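Long-range contacts in aminotransferase class I and II (Anaerococcus prevotii, PDB 4EMY), which probably acts as a transaminase that uses pyridoxal 5'-phosphate as its cofactor and works as a homodimer: residues A[25-30]-A[377-382]; A[40-45]-A[392-397]. All coordinates share one frame; numbering follows the deposited sequence.

Interaction 1 of 2, residues A[25-30]-A[377-382]; sequences NKANAA and NIFTIP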
ATOM      1  N   ASN A  25     -17.608   5.541  16.837  1.00 45.42           N
ATOM      2  CA  ASN A  25     -17.313   5.380  18.258  1.00 46.11           C
ATOM      3  C   ASN A  25     -18.584   5.567  19.090  1.00 47.02           C
ATOM      4  O   ASN A  25     -18.908   4.726  19.933  1.00 47.59           O
ATOM      5  CB  ASN A  25     -16.226   6.360  18.714  1.00 46.57           C
ATOM      6  CG  ASN A  25     -14.818   5.918  18.321  1.00 45.98           C
ATOM      7  OD1 ASN A  25     -14.521   4.720  18.222  1.00 45.68           O
ATOM      8  ND2 ASN A  25     -13.935   6.894  18.117  1.00 45.79           N
ATOM      9  N   LYS A  26     -19.313   6.655  18.825  1.00 47.07           N
ATOM     10  CA  LYS A  26     -20.570   6.942  19.521  1.00 47.90           C
ATOM     11  C   LYS A  26     -21.556   5.770  19.476  1.00 47.90           C
ATOM     12  O   LYS A  26     -22.183   5.444  20.488  1.00 48.81           O
ATOM     13  CB  LYS A  26     -21.230   8.202  18.966  1.00 47.98           C
ATOM     14  CG  LYS A  26     -20.596   9.499  19.421  1.00 48.48           C
ATOM     15  CD  LYS A  26     -21.437  10.669  18.944  1.00 49.05           C
ATOM     16  CE  LYS A  26     -20.621  11.943  18.805  1.00 49.19           C
ATOM     17  NZ  LYS A  26     -21.447  13.048  18.245  1.00 49.68           N
ATOM     18  N   ALA A  27     -21.678   5.146  18.306  1.00 46.85           N
ATOM     19  CA  ALA A  27     -22.562   4.002  18.120  1.00 46.87           C
ATOM     20  C   ALA A  27     -22.155   2.824  18.997  1.00 47.17           C
ATOM     21  O   ALA A  27     -23.003   2.199  19.640  1.00 48.00           O
ATOM     22  CB  ALA A  27     -22.597   3.588  16.660  1.00 45.89           C
ATOM     23  N   ASN A  28     -20.857   2.534  19.027  1.00 46.54           N
ATOM     24  CA  ASN A  28     -20.339   1.436  19.837  1.00 46.83           C
ATOM     25  C   ASN A  28     -20.519   1.679  21.332  1.00 48.10           C
ATOM     26  O   ASN A  28     -20.842   0.752  22.084  1.00 48.86           O
ATOM     27  CB  ASN A  28     -18.864   1.170  19.518  1.00 45.98           C
ATOM     28  CG  ASN A  28     -18.649   0.660  18.107  1.00 44.86           C
ATOM     29  OD1 ASN A  28     -19.597   0.339  17.383  1.00 44.78           O
ATOM     30  ND2 ASN A  28     -17.391   0.587  17.704  1.00 44.11           N
ATOM     31  N   ALA A  29     -20.312   2.928  21.750  1.00 48.44           N
ATOM     32  CA  ALA A  29     -20.514   3.323  23.140  1.00 49.69           C
ATOM     33  C   ALA A  29     -21.994   3.203  23.519  1.00 50.69           C
ATOM     34  O   ALA A  29     -22.326   2.860  24.662  1.00 51.85           O
ATOM     35  CB  ALA A  29     -20.000   4.737  23.370  1.00 49.84           C
ATOM     36  N   ALA A  30     -22.868   3.473  22.548  1.00 50.25           N
ATOM     37  CA  ALA A  30     -24.307   3.346  22.720  1.00 51.12           C
ATOM     38  C   ALA A  30     -24.703   1.879  22.864  1.00 51.39           C
ATOM     39  O   ALA A  30     -25.415   1.513  23.799  1.00 52.46           O
ATOM     40  CB  ALA A  30     -25.041   3.990  21.555  1.00 50.57           C
ATOM     41  N   ASN A 377     -30.375   6.952  19.511  1.00 55.24           N
ATOM     42  CA  ASN A 377     -29.442   5.884  19.163  1.00 54.78           C
ATOM     43  C   ASN A 377     -29.497   5.507  17.674  1.00 53.58           C
ATOM     44  O   ASN A 377     -29.402   4.328  17.317  1.00 53.47           O
ATOM     45  CB  ASN A 377     -29.675   4.656  20.055  1.00 55.78           C
ATOM     46  CG  ASN A 377     -29.497   4.958  21.537  1.00 57.13           C
ATOM     47  OD1 ASN A 377     -28.548   5.635  21.939  1.00 57.51           O
ATOM     48  ND2 ASN A 377     -30.403   4.442  22.359  1.00 58.06           N
ATOM     49  N   ILE A 378     -29.666   6.522  16.820  1.00 52.85           N
ATOM     50  CA  ILE A 378     -29.690   6.345  15.370  1.00 51.82           C
ATOM     51  C   ILE A 378     -28.529   7.109  14.735  1.00 51.33           C
ATOM     52  O   ILE A 378     -28.514   8.347  14.696  1.00 51.47           O
ATOM     53  CB  ILE A 378     -31.047   6.740  14.739  1.00 51.65           C
ATOM     54  CG1 ILE A 378     -32.150   5.799  15.230  1.00 52.38           C
ATOM     55  CG2 ILE A 378     -30.977   6.653  13.223  1.00 50.74           C
ATOM     56  CD1 ILE A 378     -33.557   6.268  14.930  1.00 52.66           C
ATOM     57  N   PHE A 379     -27.561   6.350  14.231  1.00 50.94           N
ATOM     58  CA  PHE A 379     -26.319   6.911  13.731  1.00 50.57           C
ATOM     59  C   PHE A 379     -26.206   6.794  12.219  1.00 49.78           C
ATOM     60  O   PHE A 379     -26.368   5.711  11.647  1.00 49.62           O
ATOM     61  CB  PHE A 379     -25.132   6.253  14.428  1.00 50.95           C
ATOM     62  CG  PHE A 379     -25.170   6.393  15.915  1.00 51.95           C
ATOM     63  CD1 PHE A 379     -25.761   5.413  16.704  1.00 52.53           C
ATOM     64  CD2 PHE A 379     -24.646   7.524  16.529  1.00 52.57           C
ATOM     65  CE1 PHE A 379     -25.814   5.553  18.079  1.00 53.63           C
ATOM     66  CE2 PHE A 379     -24.697   7.671  17.906  1.00 53.71           C
ATOM     67  CZ  PHE A 379     -25.279   6.682  18.681  1.00 54.19           C
ATOM     68  N   THR A 380     -25.948   7.935  11.588  1.00 49.47           N
ATOM     69  CA  THR A 380     -25.771   8.020  10.146  1.00 48.69           C
ATOM     70  C   THR A 380     -24.719   9.083   9.872  1.00 48.69           C
ATOM     71  O   THR A 380     -24.308   9.788  10.791  1.00 49.40           O
ATOM     72  CB  THR A 380     -27.083   8.413   9.452  1.00 48.48           C
ATOM     73  OG1 THR A 380     -27.659   9.526  10.144  1.00 49.04           O
ATOM     74  CG2 THR A 380     -28.076   7.257   9.452  1.00 48.49           C
ATOM     75  N   ILE A 381     -24.283   9.198   8.619  1.00 48.15           N
ATOM     76  CA  ILE A 381     -23.250  10.175   8.255  1.00 48.33           C
ATOM     77  C   ILE A 381     -23.847  11.394   7.547  1.00 48.38           C
ATOM     78  O   ILE A 381     -24.444  11.258   6.475  1.00 48.01           O
ATOM     79  CB  ILE A 381     -22.127   9.546   7.390  1.00 47.98           C
ATOM     80  CG1 ILE A 381     -21.586   8.249   8.018  1.00 48.07           C
ATOM     81  CG2 ILE A 381     -21.009  10.550   7.141  1.00 48.46           C
ATOM     82  CD1 ILE A 381     -21.023   8.375   9.420  1.00 48.76           C
ATOM     83  N   PRO A 382     -23.696  12.586   8.153  1.00 49.12           N
ATOM     84  CA  PRO A 382     -24.181  13.839   7.581  1.00 49.52           C
ATOM     85  C   PRO A 382     -23.212  14.465   6.590  1.00 49.79           C
ATOM     86  O   PRO A 382     -21.997  14.300   6.717  1.00 50.11           O
ATOM     87  CB  PRO A 382     -24.282  14.747   8.801  1.00 50.64           C
ATOM     88  CG  PRO A 382     -23.197  14.268   9.700  1.00 50.97           C
ATOM     89  CD  PRO A 382     -23.156  12.778   9.513  1.00 49.95           C
TER
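Ala-27 lays its backbone CA over one face of the Phe-379 ring, 3.8 Å from the ring centroid and 18° off the ring normal, a CH-pi contact. It is offset toward the rim, the nearest ring atom to that CA being Phe-379 CE1 at 3.6 Å. The methyl of the same alanine reaches the root side of the ring, with Ala-27 CB 3.7 Å from Phe-379 CD1. On either side of Ala-27 in sequence, Lys-26 CB comes to 3.7 Å from Phe-379 CE2 and, about one turn further on, Ala-30 CB to 3.9 Å from Phe-379 CE1. Thus helix 19-34 packs on the short strand 378-379, one of a parallel pair with strand 40-41. The bond from CA to CB of Phe-379 points toward the helix, and a chi1 of -58° sets CG anti to the carbonyl carbon. An alanine in place of Phe-379 would probably leave Ala-27 CA and Ala-30 CB without their aromatic partner and open a gap beneath the helix. Further out, Asn-377 OD1 approaches Ala-30 CB; this asparagine, with positive phi, is the C-prime residue of the Schellman motif ending helix 366-375. Lys-26 runs its extended chain away to a salt bridge with Glu-374 of that helix.

Interaction 2 of 2, residues A[40-45]-A[392-397]; sequences INAALG and CGVGEE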
ATOM      1  N   ILE A  40     -29.472   1.620  16.274  1.00 49.79           N
ATOM      2  CA  ILE A  40     -29.466   1.424  14.828  1.00 48.88           C
ATOM      3  C   ILE A  40     -28.171   2.007  14.242  1.00 47.81           C
ATOM      4  O   ILE A  40     -28.085   3.202  13.939  1.00 47.75           O
ATOM      5  CB  ILE A  40     -30.738   2.014  14.168  1.00 49.35           C
ATOM      6  CG1 ILE A  40     -31.980   1.263  14.659  1.00 50.27           C
ATOM      7  CG2 ILE A  40     -30.651   1.944  12.646  1.00 48.62           C
ATOM      8  CD1 ILE A  40     -33.295   1.941  14.344  1.00 51.02           C
ATOM      9  N   ASN A  41     -27.164   1.146  14.101  1.00 47.00           N
ATOM     10  CA  ASN A  41     -25.836   1.549  13.639  1.00 46.00           C
ATOM     11  C   ASN A  41     -25.717   1.528  12.114  1.00 45.26           C
ATOM     12  O   ASN A  41     -25.356   0.505  11.522  1.00 44.90           O
ATOM     13  CB  ASN A  41     -24.770   0.649  14.276  1.00 45.71           C
ATOM     14  CG  ASN A  41     -23.347   1.114  14.000  1.00 44.89           C
ATOM     15  OD1 ASN A  41     -23.103   2.168  13.400  1.00 44.44           O
ATOM     16  ND2 ASN A  41     -22.391   0.315  14.454  1.00 44.74           N
ATOM     17  N   ALA A  42     -26.010   2.667  11.492  1.00 45.05           N
ATOM     18  CA  ALA A  42     -26.062   2.769  10.042  1.00 44.53           C
ATOM     19  C   ALA A  42     -25.000   3.737   9.515  1.00 43.97           C
ATOM     20  O   ALA A  42     -25.272   4.569   8.644  1.00 43.90           O
ATOM     21  CB  ALA A  42     -27.451   3.204   9.615  1.00 45.09           C
ATOM     22  N   ALA A  43     -23.782   3.596  10.032  1.00 43.75           N
ATOM     23  CA  ALA A  43     -22.715   4.570   9.808  1.00 43.56           C
ATOM     24  C   ALA A  43     -21.718   4.187   8.710  1.00 43.04           C
ATOM     25  O   ALA A  43     -21.556   4.926   7.734  1.00 42.83           O
ATOM     26  CB  ALA A  43     -21.986   4.856  11.113  1.00 43.53           C
ATOM     27  N   LEU A  44     -21.061   3.036   8.867  1.00 43.08           N
ATOM     28  CA  LEU A  44     -19.942   2.660   7.994  1.00 42.63           C
ATOM     29  C   LEU A  44     -20.249   1.549   6.990  1.00 42.87           C
ATOM     30  O   LEU A  44     -21.105   0.695   7.219  1.00 43.31           O
ATOM     31  CB  LEU A  44     -18.706   2.289   8.822  1.00 42.20           C
ATOM     32  CG  LEU A  44     -18.125   3.316   9.800  1.00 42.22           C
ATOM     33  CD1 LEU A  44     -16.870   2.751  10.445  1.00 41.85           C
ATOM     34  CD2 LEU A  44     -17.828   4.644   9.125  1.00 41.91           C
ATOM     35  N   GLY A  45     -19.516   1.576   5.878  1.00 42.86           N
ATOM     36  CA  GLY A  45     -19.708   0.643   4.775  1.00 43.13           C
ATOM     37  C   GLY A  45     -19.052  -0.714   4.957  1.00 43.29           C
ATOM     38  O   GLY A  45     -18.068  -1.039   4.291  1.00 43.15           O
ATOM     39  N   CYS A 392     -26.066  -1.426   4.501  1.00 50.09           N
ATOM     40  CA  CYS A 392     -25.286  -2.657   4.604  1.00 51.02           C
ATOM     41  C   CYS A 392     -25.073  -3.096   6.050  1.00 51.46           C
ATOM     42  O   CYS A 392     -24.811  -4.267   6.318  1.00 52.60           O
ATOM     43  CB  CYS A 392     -23.924  -2.443   3.955  1.00 50.77           C
ATOM     44  SG  CYS A 392     -23.011  -1.073   4.689  1.00 49.82           S
ATOM     45  N   GLY A 393     -25.172  -2.151   6.979  1.00 50.70           N
ATOM     46  CA  GLY A 393     -24.933  -2.442   8.389  1.00 51.18           C
ATOM     47  C   GLY A 393     -26.152  -2.880   9.186  1.00 51.87           C
ATOM     48  O   GLY A 393     -26.030  -3.664  10.130  1.00 52.79           O
ATOM     49  N   VAL A 394     -27.328  -2.373   8.816  1.00 51.54           N
ATOM     50  CA  VAL A 394     -28.533  -2.595   9.612  1.00 52.22           C
ATOM     51  C   VAL A 394     -29.421  -3.686   9.013  1.00 53.38           C
ATOM     52  O   VAL A 394     -29.528  -3.814   7.792  1.00 53.32           O
ATOM     53  CB  VAL A 394     -29.306  -1.279   9.895  1.00 51.43           C
ATOM     54  CG1 VAL A 394     -28.362  -0.093   9.844  1.00 50.39           C
ATOM     55  CG2 VAL A 394     -30.437  -1.058   8.911  1.00 51.40           C
ATOM     56  N   GLY A 395     -30.035  -4.476   9.894  1.00 54.64           N
ATOM     57  CA  GLY A 395     -30.857  -5.613   9.496  1.00 56.19           C
ATOM     58  C   GLY A 395     -32.260  -5.231   9.064  1.00 56.37           C
ATOM     59  O   GLY A 395     -32.843  -4.270   9.572  1.00 55.70           O
ATOM     60  N   GLU A 396     -32.790  -6.010   8.125  1.00 57.51           N
ATOM     61  CA  GLU A 396     -34.119  -5.822   7.537  1.00 58.09           C
ATOM     62  C   GLU A 396     -35.190  -5.305   8.512  1.00 58.29           C
ATOM     63  O   GLU A 396     -35.812  -4.275   8.256  1.00 57.52           O
ATOM     64  CB  GLU A 396     -34.565  -7.140   6.888  1.00 60.15           C
ATOM     65  CG  GLU A 396     -35.613  -7.013   5.796  1.00 60.79           C
ATOM     66  CD  GLU A 396     -35.537  -8.143   4.785  1.00 62.49           C
ATOM     67  OE1 GLU A 396     -34.686  -8.069   3.874  1.00 61.86           O
ATOM     68  OE2 GLU A 396     -36.333  -9.099   4.893  1.00 64.66           O
ATOM     69  N   GLU A 397     -35.384  -6.006   9.630  1.00 59.50           N
ATOM     70  CA  GLU A 397     -36.471  -5.696  10.568  1.00 60.14           C
ATOM     71  C   GLU A 397     -36.375  -4.313  11.242  1.00 58.55           C
ATOM     72  O   GLU A 397     -37.378  -3.777  11.709  1.00 58.84           O
ATOM     73  CB  GLU A 397     -36.655  -6.820  11.607  1.00 62.06           C
ATOM     74  CG  GLU A 397     -35.575  -6.913  12.679  1.00 61.82           C
ATOM     75  CD  GLU A 397     -34.413  -7.840  12.316  1.00 62.34           C
ATOM     76  OE1 GLU A 397     -33.918  -7.816  11.155  1.00 61.66           O
ATOM     77  OE2 GLU A 397     -33.975  -8.595  13.220  1.00 63.49           O
TER
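The backbone O of Asn-41 meets Val-394 CG1 at 3.5 Å, with the carbonyl carbon of Gly-393 a little further off. These are van der Waals contacts, and no hydrogen bond joins the two segments. Val-394 makes the largest single contribution, and its touching is done by CG1. The same methyl lies against Ala-42 CB, and more loosely against Ile-40 CG2 at 4.2 Å, where the two branched side chains cross obliquely. It is therefore flanked by three successive residues of the 40-45 segment, by way of two side chains and a carbonyl oxygen. The backbones come nearest at Ala-42 and Gly-393, whose CA atoms are 5.6 Å apart. At the other end Cys-392 does the touching with its sulfur: SG is 3.6 Å from Leu-44 O and 3.7 Å from Gly-45 CA. A chi1 of 58° places that SG between the backbone N and carbonyl carbon of its own residue. Beyond the segments, Val-394 and Ile-40 both rest on Leu-402 of helix 399-411, while Ala-43 O accepts a hydrogen bond from Arg-388 NH2. Gly-45 brings the chain to about 6 Å from the bound pyridoxal phosphate, near but not touching the cofactor-binding Tyr-227 and Lys-261, consistent with the fold of this aminotransferase family, in which the N-terminal segment runs along the small domain to the edge of the active site.

How the interactions relate
Strands 378-379 and 40-41 tie the two contacts together: Asn-377 O lies 2.9 Å from Ile-40 N and Phe-379 O 3.1 Å from Ala-42 N, both probable backbone hydrogen bonds of the parallel pair. Each contact is largely buried, though interaction 1 has an exposed lysine at its margin and interaction 2 has none. Interaction 1 seats a helix on the pair through an aromatic ring and lies away from the cofactor site. Interaction 2 joins segment 40-45, which follows helix 19-34 in the chain, to the loop leading into helix 399-411, using aliphatic groups, a sulfur and carbonyl oxygens, and extends toward the cofactor. Ala-27 also packs against Asn-41, so the helix touches both strands.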